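Local structure of ZmpA Glycopeptidase (Clostridium perfringens, 6XSX) at residues M280-M283 and G284-F287; T293-E296 and V297-N300; R318-L321 and W322-I326; W366-F369 and E370-F373. The protein is a metalloprotease-type glycopeptidase whose M60 catalytic module, the part described here, probably hydrolyses glycosylated protein substrates. All blocks are in the same frame, centred on the assembly; numbering follows the deposited sequence.

Contact 1 (M280-M283 and G284-F287)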
loop_
_atom_site.group_PDB
_atom_site.type_symbol
_atom_site.label_atom_id
_atom_site.label_comp_id
_atom_site.label_asym_id
_atom_site.label_seq_id
_atom_site.Cartn_x
_atom_site.Cartn_y
_atom_site.Cartn_z
ATOM N N MET A 280 -3.468 -2.819 -1.893
ATOM C CA MET A 280 -2.660 -1.783 -1.272
ATOM C C MET A 280 -1.962 -2.310 -0.019
ATOM O O MET A 280 -0.886 -1.838 0.338
ATOM C CB MET A 280 -3.492 -0.532 -0.981
ATOM C CG MET A 280 -4.035 0.098 -2.255
ATOM S SD MET A 280 -2.717 0.367 -3.491
ATOM C CE MET A 280 -1.784 1.660 -2.684
ATOM N N HIS A 281 -2.542 -3.336 0.609
ATOM C CA HIS A 281 -1.888 -3.987 1.733
ATOM C C HIS A 281 -0.560 -4.590 1.282
ATOM O O HIS A 281 0.433 -4.490 1.992
ATOM C CB HIS A 281 -2.827 -5.013 2.385
ATOM C CG HIS A 281 -2.173 -5.914 3.380
ATOM N ND1 HIS A 281 -2.099 -5.602 4.729
ATOM C CD2 HIS A 281 -1.572 -7.117 3.232
ATOM C CE1 HIS A 281 -1.475 -6.572 5.369
ATOM N NE2 HIS A 281 -1.142 -7.521 4.470
ATOM N N GLU A 282 -0.545 -5.191 0.085
ATOM C CA GLU A 282 0.673 -5.774 -0.463
ATOM C C GLU A 282 1.687 -4.693 -0.815
ATOM O O GLU A 282 2.875 -4.873 -0.579
ATOM C CB GLU A 282 0.394 -6.642 -1.692
ATOM C CG GLU A 282 -0.530 -7.814 -1.400
ATOM C CD GLU A 282 -0.243 -8.566 -0.112
ATOM O OE1 GLU A 282 0.940 -8.784 0.190
ATOM O OE2 GLU A 282 -1.212 -8.921 0.602
ATOM N N MET A 283 1.229 -3.584 -1.404
ATOM C CA MET A 283 2.168 -2.525 -1.736
ATOM C C MET A 283 2.780 -1.993 -0.436
ATOM O O MET A 283 3.980 -1.720 -0.377
ATOM C CB MET A 283 1.491 -1.391 -2.517
ATOM C CG MET A 283 2.441 -0.260 -2.877
ATOM S SD MET A 283 1.793 0.822 -4.186
ATOM C CE MET A 283 1.844 -0.305 -5.580
ATOM N N GLY A 284 1.944 -1.898 0.611
ATOM C CA GLY A 284 2.365 -1.476 1.943
ATOM C C GLY A 284 3.529 -2.302 2.494
ATOM O O GLY A 284 4.491 -1.742 3.012
ATOM N N HIS A 285 3.432 -3.633 2.380
ATOM C CA HIS A 285 4.495 -4.523 2.822
ATOM C C HIS A 285 5.790 -4.185 2.091
ATOM O O HIS A 285 6.861 -4.293 2.666
ATOM C CB HIS A 285 4.182 -5.986 2.480
ATOM C CG HIS A 285 3.280 -6.703 3.424
ATOM N ND1 HIS A 285 3.424 -6.621 4.798
ATOM C CD2 HIS A 285 2.257 -7.558 3.188
ATOM C CE1 HIS A 285 2.499 -7.371 5.374
ATOM N NE2 HIS A 285 1.772 -7.964 4.402
ATOM N N ASN A 286 5.681 -3.819 0.809
ATOM C CA ASN A 286 6.853 -3.597 -0.022
ATOM C C ASN A 286 7.518 -2.268 0.323
ATOM O O ASN A 286 8.716 -2.093 0.092
ATOM C CB ASN A 286 6.520 -3.708 -1.513
ATOM C CG ASN A 286 6.628 -5.132 -2.020
ATOM O OD1 ASN A 286 7.630 -5.805 -1.778
ATOM N ND2 ASN A 286 5.610 -5.596 -2.727
ATOM N N PHE A 287 6.746 -1.332 0.882
ATOM C CA PHE A 287 7.297 0.001 1.100
ATOM C C PHE A 287 7.969 0.202 2.464
ATOM O O PHE A 287 8.457 1.301 2.716
ATOM C CB PHE A 287 6.282 1.099 0.762
ATOM C CG PHE A 287 6.372 1.568 -0.667
ATOM C CD1 PHE A 287 7.195 2.625 -1.015
ATOM C CD2 PHE A 287 5.662 0.928 -1.672
ATOM C CE1 PHE A 287 7.299 3.044 -2.336
ATOM C CE2 PHE A 287 5.764 1.346 -2.988
ATOM C CZ PHE A 287 6.572 2.410 -3.317
#

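Contact 2 (T293-E296 and V297-N300)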
loop_
_atom_site.group_PDB
_atom_site.type_symbol
_atom_site.label_atom_id
_atom_site.label_comp_id
_atom_site.label_asym_id
_atom_site.label_seq_id
_atom_site.Cartn_x
_atom_site.Cartn_y
_atom_site.Cartn_z
ATOM N N THR A 293 11.283 -0.316 13.403
ATOM C CA THR A 293 9.859 -0.168 13.669
ATOM C C THR A 293 9.181 -1.540 13.634
ATOM O O THR A 293 9.858 -2.559 13.560
ATOM C CB THR A 293 9.237 0.878 12.733
ATOM O OG1 THR A 293 7.925 1.145 13.230
ATOM C CG2 THR A 293 9.178 0.436 11.286
ATOM N N ILE A 294 7.845 -1.564 13.706
ATOM C CA ILE A 294 7.096 -2.803 13.535
ATOM C C ILE A 294 6.296 -2.691 12.237
ATOM O O ILE A 294 5.184 -2.158 12.240
ATOM C CB ILE A 294 6.170 -3.082 14.739
ATOM C CG1 ILE A 294 6.874 -2.906 16.091
ATOM C CG2 ILE A 294 5.534 -4.461 14.617
ATOM C CD1 ILE A 294 5.924 -2.886 17.295
ATOM N N VAL A 295 6.863 -3.208 11.137
ATOM C CA VAL A 295 6.338 -2.923 9.809
ATOM C C VAL A 295 4.999 -3.631 9.590
ATOM O O VAL A 295 4.163 -3.141 8.829
ATOM C CB VAL A 295 7.359 -3.183 8.682
ATOM C CG1 VAL A 295 8.507 -2.192 8.750
ATOM C CG2 VAL A 295 7.868 -4.623 8.653
ATOM N N GLU A 296 4.784 -4.749 10.298
ATOM C CA GLU A 296 3.533 -5.491 10.221
ATOM C C GLU A 296 2.380 -4.615 10.709
ATOM O O GLU A 296 1.228 -4.792 10.311
ATOM C CB GLU A 296 3.614 -6.781 11.037
ATOM C CG GLU A 296 4.627 -7.777 10.496
ATOM C CD GLU A 296 6.060 -7.655 11.000
ATOM O OE1 GLU A 296 6.349 -6.741 11.820
ATOM O OE2 GLU A 296 6.896 -8.481 10.568
ATOM N N VAL A 297 2.689 -3.668 11.596
ATOM C CA VAL A 297 1.642 -2.787 12.086
ATOM C C VAL A 297 1.543 -1.604 11.126
ATOM O O VAL A 297 0.476 -1.362 10.563
ATOM C CB VAL A 297 1.865 -2.376 13.555
ATOM C CG1 VAL A 297 0.896 -1.296 14.002
ATOM C CG2 VAL A 297 1.782 -3.576 14.494
ATOM N N THR A 298 2.690 -0.944 10.889
ATOM C CA THR A 298 2.727 0.376 10.283
ATOM C C THR A 298 2.364 0.323 8.799
ATOM O O THR A 298 1.922 1.328 8.253
ATOM C CB THR A 298 4.040 1.124 10.566
ATOM O OG1 THR A 298 5.159 0.374 10.095
ATOM C CG2 THR A 298 4.225 1.465 12.026
ATOM N N ASN A 299 2.501 -0.845 8.153
ATOM C CA ASN A 299 2.309 -0.920 6.710
ATOM C C ASN A 299 0.827 -0.785 6.337
ATOM O O ASN A 299 0.491 -0.489 5.190
ATOM C CB ASN A 299 3.073 -2.090 6.078
ATOM C CG ASN A 299 4.572 -1.848 6.019
ATOM O OD1 ASN A 299 5.037 -0.726 6.220
ATOM N ND2 ASN A 299 5.346 -2.886 5.732
ATOM N N ASN A 300 -0.050 -0.969 7.326
ATOM C CA ASN A 300 -1.487 -0.844 7.151
ATOM C C ASN A 300 -1.888 0.608 6.892
ATOM O O ASN A 300 -3.005 0.885 6.466
ATOM C CB ASN A 300 -2.217 -1.325 8.404
ATOM C CG ASN A 300 -1.998 -2.799 8.658
ATOM O OD1 ASN A 300 -2.296 -3.622 7.804
ATOM N ND2 ASN A 300 -1.473 -3.135 9.826
#

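Contact 3 (R318-L321 and W322-I326)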
loop_
_atom_site.group_PDB
_atom_site.type_symbol
_atom_site.label_atom_id
_atom_site.label_comp_id
_atom_site.label_asym_id
_atom_site.label_seq_id
_atom_site.Cartn_x
_atom_site.Cartn_y
_atom_site.Cartn_z
ATOM N N ARG A 318 -14.763 -1.143 8.725
ATOM C CA ARG A 318 -15.267 -2.368 8.126
ATOM C C ARG A 318 -15.257 -3.498 9.159
ATOM O O ARG A 318 -16.211 -4.260 9.228
ATOM C CB ARG A 318 -14.538 -2.656 6.808
ATOM C CG ARG A 318 -15.175 -3.737 5.945
ATOM C CD ARG A 318 -14.620 -3.794 4.527
ATOM N NE ARG A 318 -13.169 -3.951 4.414
ATOM C CZ ARG A 318 -12.321 -2.964 4.127
ATOM N NH1 ARG A 318 -11.023 -3.206 4.031
ATOM N NH2 ARG A 318 -12.772 -1.736 3.930
ATOM N N GLN A 319 -14.210 -3.574 9.994
ATOM C CA GLN A 319 -14.121 -4.603 11.022
ATOM C C GLN A 319 -14.798 -4.166 12.327
ATOM O O GLN A 319 -14.613 -4.818 13.349
ATOM C CB GLN A 319 -12.666 -4.983 11.317
ATOM C CG GLN A 319 -11.828 -5.330 10.092
ATOM C CD GLN A 319 -12.388 -6.479 9.293
ATOM O OE1 GLN A 319 -12.722 -6.335 8.118
ATOM N NE2 GLN A 319 -12.512 -7.630 9.932
ATOM N N ASN A 320 -15.556 -3.062 12.306
ATOM C CA ASN A 320 -16.346 -2.629 13.455
ATOM C C ASN A 320 -15.475 -2.409 14.696
ATOM O O ASN A 320 -15.955 -2.575 15.817
ATOM C CB ASN A 320 -17.426 -3.655 13.834
ATOM C CG ASN A 320 -18.396 -4.025 12.730
ATOM O OD1 ASN A 320 -18.775 -3.192 11.910
ATOM N ND2 ASN A 320 -18.839 -5.275 12.715
ATOM N N LEU A 321 -14.202 -2.040 14.506
ATOM C CA LEU A 321 -13.249 -2.016 15.606
ATOM C C LEU A 321 -13.330 -0.713 16.400
ATOM O O LEU A 321 -12.959 -0.683 17.571
ATOM C CB LEU A 321 -11.830 -2.239 15.071
ATOM C CG LEU A 321 -11.542 -3.641 14.530
ATOM C CD1 LEU A 321 -10.087 -3.759 14.097
ATOM C CD2 LEU A 321 -11.876 -4.711 15.566
ATOM N N TRP A 322 -13.766 0.373 15.754
ATOM C CA TRP A 322 -13.944 1.622 16.479
ATOM C C TRP A 322 -14.843 1.366 17.687
ATOM O O TRP A 322 -14.473 1.706 18.813
ATOM C CB TRP A 322 -14.527 2.724 15.587
ATOM C CG TRP A 322 -13.676 3.193 14.442
ATOM C CD1 TRP A 322 -14.008 3.154 13.117
ATOM C CD2 TRP A 322 -12.385 3.826 14.508
ATOM N NE1 TRP A 322 -13.024 3.717 12.353
ATOM C CE2 TRP A 322 -12.011 4.140 13.178
ATOM C CE3 TRP A 322 -11.515 4.172 15.552
ATOM C CZ2 TRP A 322 -10.802 4.766 12.872
ATOM C CZ3 TRP A 322 -10.321 4.794 15.247
ATOM C CH2 TRP A 322 -9.973 5.088 13.923
ATOM N N GLU A 323 -15.992 0.723 17.436
ATOM C CA GLU A 323 -17.021 0.531 18.449
ATOM C C GLU A 323 -16.723 -0.679 19.342
ATOM O O GLU A 323 -17.032 -0.655 20.533
ATOM C CB GLU A 323 -18.415 0.457 17.812
ATOM C CG GLU A 323 -18.873 1.762 17.159
ATOM C CD GLU A 323 -19.015 2.962 18.089
ATOM O OE1 GLU A 323 -19.616 2.806 19.159
ATOM O OE2 GLU A 323 -18.529 4.061 17.745
ATOM N N ARG A 324 -16.148 -1.745 18.772
ATOM C CA ARG A 324 -15.939 -2.977 19.522
ATOM C C ARG A 324 -14.724 -2.879 20.444
ATOM O O ARG A 324 -14.662 -3.570 21.459
ATOM C CB ARG A 324 -15.704 -4.166 18.584
ATOM C CG ARG A 324 -16.974 -4.768 17.999
ATOM C CD ARG A 324 -16.621 -5.901 17.058
ATOM N NE ARG A 324 -17.846 -6.565 16.645
ATOM C CZ ARG A 324 -17.913 -7.685 15.924
ATOM N NH1 ARG A 324 -16.806 -8.302 15.537
ATOM N NH2 ARG A 324 -19.094 -8.189 15.605
ATOM N N ASN A 325 -13.747 -2.044 20.076
ATOM C CA ASN A 325 -12.409 -2.169 20.631
ATOM C C ASN A 325 -11.867 -0.816 21.083
ATOM O O ASN A 325 -11.529 -0.646 22.253
ATOM C CB ASN A 325 -11.431 -2.760 19.613
ATOM C CG ASN A 325 -11.257 -4.256 19.747
ATOM O OD1 ASN A 325 -10.276 -4.712 20.343
ATOM N ND2 ASN A 325 -12.193 -5.023 19.200
ATOM N N ILE A 326 -11.745 0.115 20.128
ATOM C CA ILE A 326 -10.861 1.257 20.277
ATOM C C ILE A 326 -11.525 2.294 21.172
ATOM O O ILE A 326 -10.973 2.661 22.204
ATOM C CB ILE A 326 -10.464 1.834 18.897
ATOM C CG1 ILE A 326 -9.716 0.796 18.055
ATOM C CG2 ILE A 326 -9.645 3.111 19.062
ATOM C CD1 ILE A 326 -9.837 0.983 16.561
#

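Contact 4 (W366-F369 and E370-F373). With EDO (1,2-ethanediol), chain G.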
loop_
_atom_site.group_PDB
_atom_site.type_symbol
_atom_site.label_atom_id
_atom_site.label_comp_id
_atom_site.label_asym_id
_atom_site.label_seq_id
_atom_site.Cartn_x
_atom_site.Cartn_y
_atom_site.Cartn_z
ATOM N N TRP A 366 1.815 11.221 8.622
ATOM C CA TRP A 366 2.465 9.972 8.243
ATOM C C TRP A 366 3.767 10.212 7.466
ATOM O O TRP A 366 4.805 9.660 7.827
ATOM C CB TRP A 366 1.510 9.006 7.526
ATOM C CG TRP A 366 2.093 7.628 7.440
ATOM C CD1 TRP A 366 2.461 6.947 6.316
ATOM C CD2 TRP A 366 2.439 6.783 8.556
ATOM N NE1 TRP A 366 2.990 5.728 6.652
ATOM C CE2 TRP A 366 3.005 5.606 8.019
ATOM C CE3 TRP A 366 2.316 6.902 9.948
ATOM C CZ2 TRP A 366 3.435 4.555 8.834
ATOM C CZ3 TRP A 366 2.758 5.870 10.752
ATOM C CH2 TRP A 366 3.310 4.711 10.198
ATOM N N PRO A 367 3.786 11.034 6.388
ATOM C CA PRO A 367 5.021 11.281 5.639
ATOM C C PRO A 367 6.174 11.712 6.554
ATOM O O PRO A 367 7.293 11.201 6.437
ATOM C CB PRO A 367 4.636 12.353 4.605
ATOM C CG PRO A 367 3.278 12.875 5.057
ATOM C CD PRO A 367 2.630 11.737 5.811
ATOM N N ARG A 368 5.867 12.593 7.516
ATOM C CA ARG A 368 6.864 13.113 8.440
ATOM C C ARG A 368 7.310 12.017 9.409
ATOM O O ARG A 368 8.496 11.914 9.709
ATOM C CB ARG A 368 6.349 14.370 9.147
ATOM C CG ARG A 368 6.018 15.524 8.203
ATOM C CD ARG A 368 5.500 16.747 8.951
ATOM N NE ARG A 368 6.536 17.172 9.891
ATOM C CZ ARG A 368 6.356 17.849 11.027
ATOM N NH1 ARG A 368 5.146 18.210 11.421
ATOM N NH2 ARG A 368 7.401 18.148 11.775
ATOM N N PHE A 369 6.357 11.202 9.889
ATOM C CA PHE A 369 6.685 10.080 10.760
ATOM C C PHE A 369 7.620 9.102 10.036
ATOM O O PHE A 369 8.671 8.735 10.576
ATOM C CB PHE A 369 5.404 9.434 11.294
ATOM C CG PHE A 369 5.563 8.344 12.325
ATOM C CD1 PHE A 369 5.631 8.644 13.677
ATOM C CD2 PHE A 369 5.578 7.007 11.951
ATOM C CE1 PHE A 369 5.736 7.642 14.628
ATOM C CE2 PHE A 369 5.689 6.002 12.902
ATOM C CZ PHE A 369 5.763 6.324 14.238
ATOM N N GLU A 370 7.248 8.711 8.806
ATOM C CA GLU A 370 8.073 7.832 7.982
ATOM C C GLU A 370 9.469 8.426 7.782
ATOM O O GLU A 370 10.459 7.692 7.834
ATOM C CB GLU A 370 7.429 7.523 6.623
ATOM C CG GLU A 370 6.328 6.473 6.668
ATOM C CD GLU A 370 6.604 5.221 7.489
ATOM O OE1 GLU A 370 6.624 4.126 6.905
ATOM O OE2 GLU A 370 6.760 5.339 8.724
ATOM N N GLN A 371 9.532 9.744 7.534
ATOM C CA GLN A 371 10.795 10.448 7.332
ATOM C C GLN A 371 11.697 10.311 8.561
ATOM O O GLN A 371 12.898 10.083 8.415
ATOM C CB GLN A 371 10.574 11.915 6.957
ATOM C CG GLN A 371 10.220 12.134 5.495
ATOM C CD GLN A 371 9.750 13.547 5.259
ATOM O OE1 GLN A 371 9.439 14.273 6.203
ATOM N NE2 GLN A 371 9.680 13.946 3.997
ATOM N N GLU A 372 11.122 10.426 9.765
ATOM C CA GLU A 372 11.921 10.302 10.978
ATOM C C GLU A 372 12.565 8.923 11.076
ATOM O O GLU A 372 13.739 8.816 11.437
ATOM C CB GLU A 372 11.110 10.576 12.243
ATOM C CG GLU A 372 10.744 12.040 12.403
ATOM C CD GLU A 372 11.927 12.960 12.647
ATOM O OE1 GLU A 372 12.753 12.641 13.514
ATOM O OE2 GLU A 372 12.021 13.984 11.956
ATOM N N PHE A 373 11.782 7.875 10.784
ATOM C CA PHE A 373 12.260 6.506 10.928
ATOM C C PHE A 373 13.260 6.153 9.826
ATOM O O PHE A 373 14.110 5.281 10.008
ATOM C CB PHE A 373 11.089 5.519 11.031
ATOM C CG PHE A 373 10.605 5.343 12.448
ATOM C CD1 PHE A 373 9.533 6.078 12.928
ATOM C CD2 PHE A 373 11.265 4.486 13.317
ATOM C CE1 PHE A 373 9.114 5.945 14.243
ATOM C CE2 PHE A 373 10.847 4.352 14.632
ATOM C CZ PHE A 373 9.769 5.078 15.090
HETATM C C1 EDO G . 1.873 16.554 11.930
HETATM O O1 EDO G . 2.803 16.852 10.902
HETATM C C2 EDO G . 1.785 17.636 12.946
HETATM O O2 EDO G . 1.864 18.920 12.366
#

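Contact 1 (M280-M283 and G284-F287)
His281 and His285, one helical turn apart, bring their NE2 atoms to within 2.9 Å of each other, and the two imidazoles meet obliquely with planes at 78°. Two ring nitrogens converging from one face of helix 277-286 fit the HExxH signature of zinc metallopeptidases, in which both histidines hold the metal and the intervening glutamate, here Glu282, probably activates water; no metal is bound to them in this structure. The first torsion of His281, with CG opposite the backbone N (chi1 169°), leans its ring along the helix to His285. Glu282, folded at chi2, sets OE1 at the edge of the His285 ring, in its plane and 3.5 Å from CD2. Away from the histidines, Met283 CG packs 3.6 Å from Phe287 CD2, and its sulfur makes an oblique Met-aromatic contact with the same ring. The backbone turn is held by Gly284 N to Met280 O at 2.8 Å and His285 N to His281 O at 3.1 Å; Asn286 N and Phe287 N reach Met283 O through weak bonds. Met280 and Met283 pack on helices 206-224 and 301-309, whereas Glu282, His285 and Asn286 lie against strand 254-256.

Contact 2 (T293-E296 and V297-N300)
Ile294, at the N-cap position, uses its carbonyl oxygen to start the short helix 295-298: Ile294 O accepts Val297 N at 3.0 Å and Thr298 N at 3.1 Å. The two donors approach differently. Thr298 N lies in the carbonyl plane and makes the straighter bond (163° at the hydrogen), while Val297 N stands above that plane. Asn299 N continues the pattern by one residue, binding Val295 O at 2.9 Å. Thr298 carries OG1 between its backbone N and carbonyl carbon (chi1 58°), which brings the hydroxyl 3.3 Å from Ile294 O, a weak bond at most and not a settled one, since the proton has another acceptor within reach. On one side of the turn Ile294 and Val297 run side by side, CG2 to CG2 at 3.9 Å, and both press on helix 383-398. Thr293 crosses the Thr298 side chain, its OG1 touching the CG2 methyl while hydrogen-bonding to Trp390. The Asn299 amide lies along Val295, with ND2 3.6 Å from CB, and that nitrogen is held by Asp288 O, which ties the turn to the preceding loop. The Asn300 side chain touches Trp277 and His281 on helix 277-286, which carries the HExxH pattern. Its amide also folds back on the turn: Asn300 ND2 makes a weak bond of 2.7 Å to Val297 O, bent to 126° at the hydrogen.

Contact 3 (R318-L321 and W322-I326)
Asn320 and Leu321 meet Arg324, Asn325 and Ile326 in a local contact at the first turn of helix 321-331, where the chain leaves the short helix 315-318. Arg324 N binds Asn320 O at 3.1 Å. Leu321 O then serves two donors: Ile326 N at 2.9 Å, almost straight at 161°, and Asn325 N at 3.0 Å from above the carbonyl plane. The bond to the fifth residue on marks a wider, pi-type turn. Arg324 lies extended back over this start, its CB 3.2 Å from Asn320 O. Asn320 ND2 sits over one face of the guanidinium, off-centre and 4.1 Å from CZ, with the amide and guanidinium planes strongly inclined at 69°. Leu321 runs alongside Asn325, CD2 to ND2 at 3.7 Å, and its CB touches Ile326 CD1. Leu321, Trp322 and Ile326 all touch helix 347-361, and Trp322 NE1 hydrogen-bonds to Asp436. Asn320, with its positive phi of 58°, is the C-prime residue of a Schellman motif, in which Leu321 N returns to Ile316 O and Asn320 N to Thr317 O; the same residue occupies the N-cap position of the next helix, though its side chain makes no capping bond, joining two helices with hardly any linker.

Contact 4 (W366-F369 and E370-F373)
Trp366 O and Glu370 N form a nearly linear bond of 2.8 Å (178° at the hydrogen), the first of four successive i to i+4 bonds that run from 366-369 into 370-373 and make this a regular turn and more of alpha-helix 365-375. Gln371 N to Pro367 O, at 2.9 Å, follows, then Glu372 N to Arg368 O and Phe373 N to Phe369 O. Glu370 bends at chi2 and lays its chain over one face of the Trp366 indole: CG makes a CH-pi contact with the five-membered ring, 3.4 Å from NE1, and the carboxylate continues across the six-membered part, inclined by 21°, with OE2 3.4 Å from CZ2. The same OE2 meets the edge of the Phe369 ring, 3.8 Å from CD2, so one carboxylate oxygen touches both aromatic side chains. OE1 comes close to Asp288, a like charge that could raise the affinity of the pair for a proton. Phe369 and Phe373 point the same way, their planes 51° apart; Phe373 CE1 sits over the Phe369 face, 3.4 Å from CZ. Both rings pack on Ala393 of helix 383-398. Gln371 leans over Pro367 O and hydrogen-bonds to Gly225 O. At the exposed side, Arg368 NH1 donates to O1 of a 1,2-ethanediol, probably from the crystallisation liquor, at 2.8 Å.

From the N terminus the four contacts follow in series, each closing before the next opens, so none nests or crosses. Each joins residues three to five apart along a helix or at its start, and closes no long loop. Contact 1 lies on helix 277-286 near the centre of the chain. A short linker leads to contact 2, which touches it: Gly284 O lies 3.0 Å from Asn299 CG. Contact 3 follows at the junction of helices 315-318 and 321-331, about 19 Å from contact 2, centre to centre, and touches none of the others. With contact 4 the chain returns beside contact 2, where Thr298 O and Trp366 CZ2 are 3.6 Å apart. Contact 2 thus bridges helices 277-286 and 365-375.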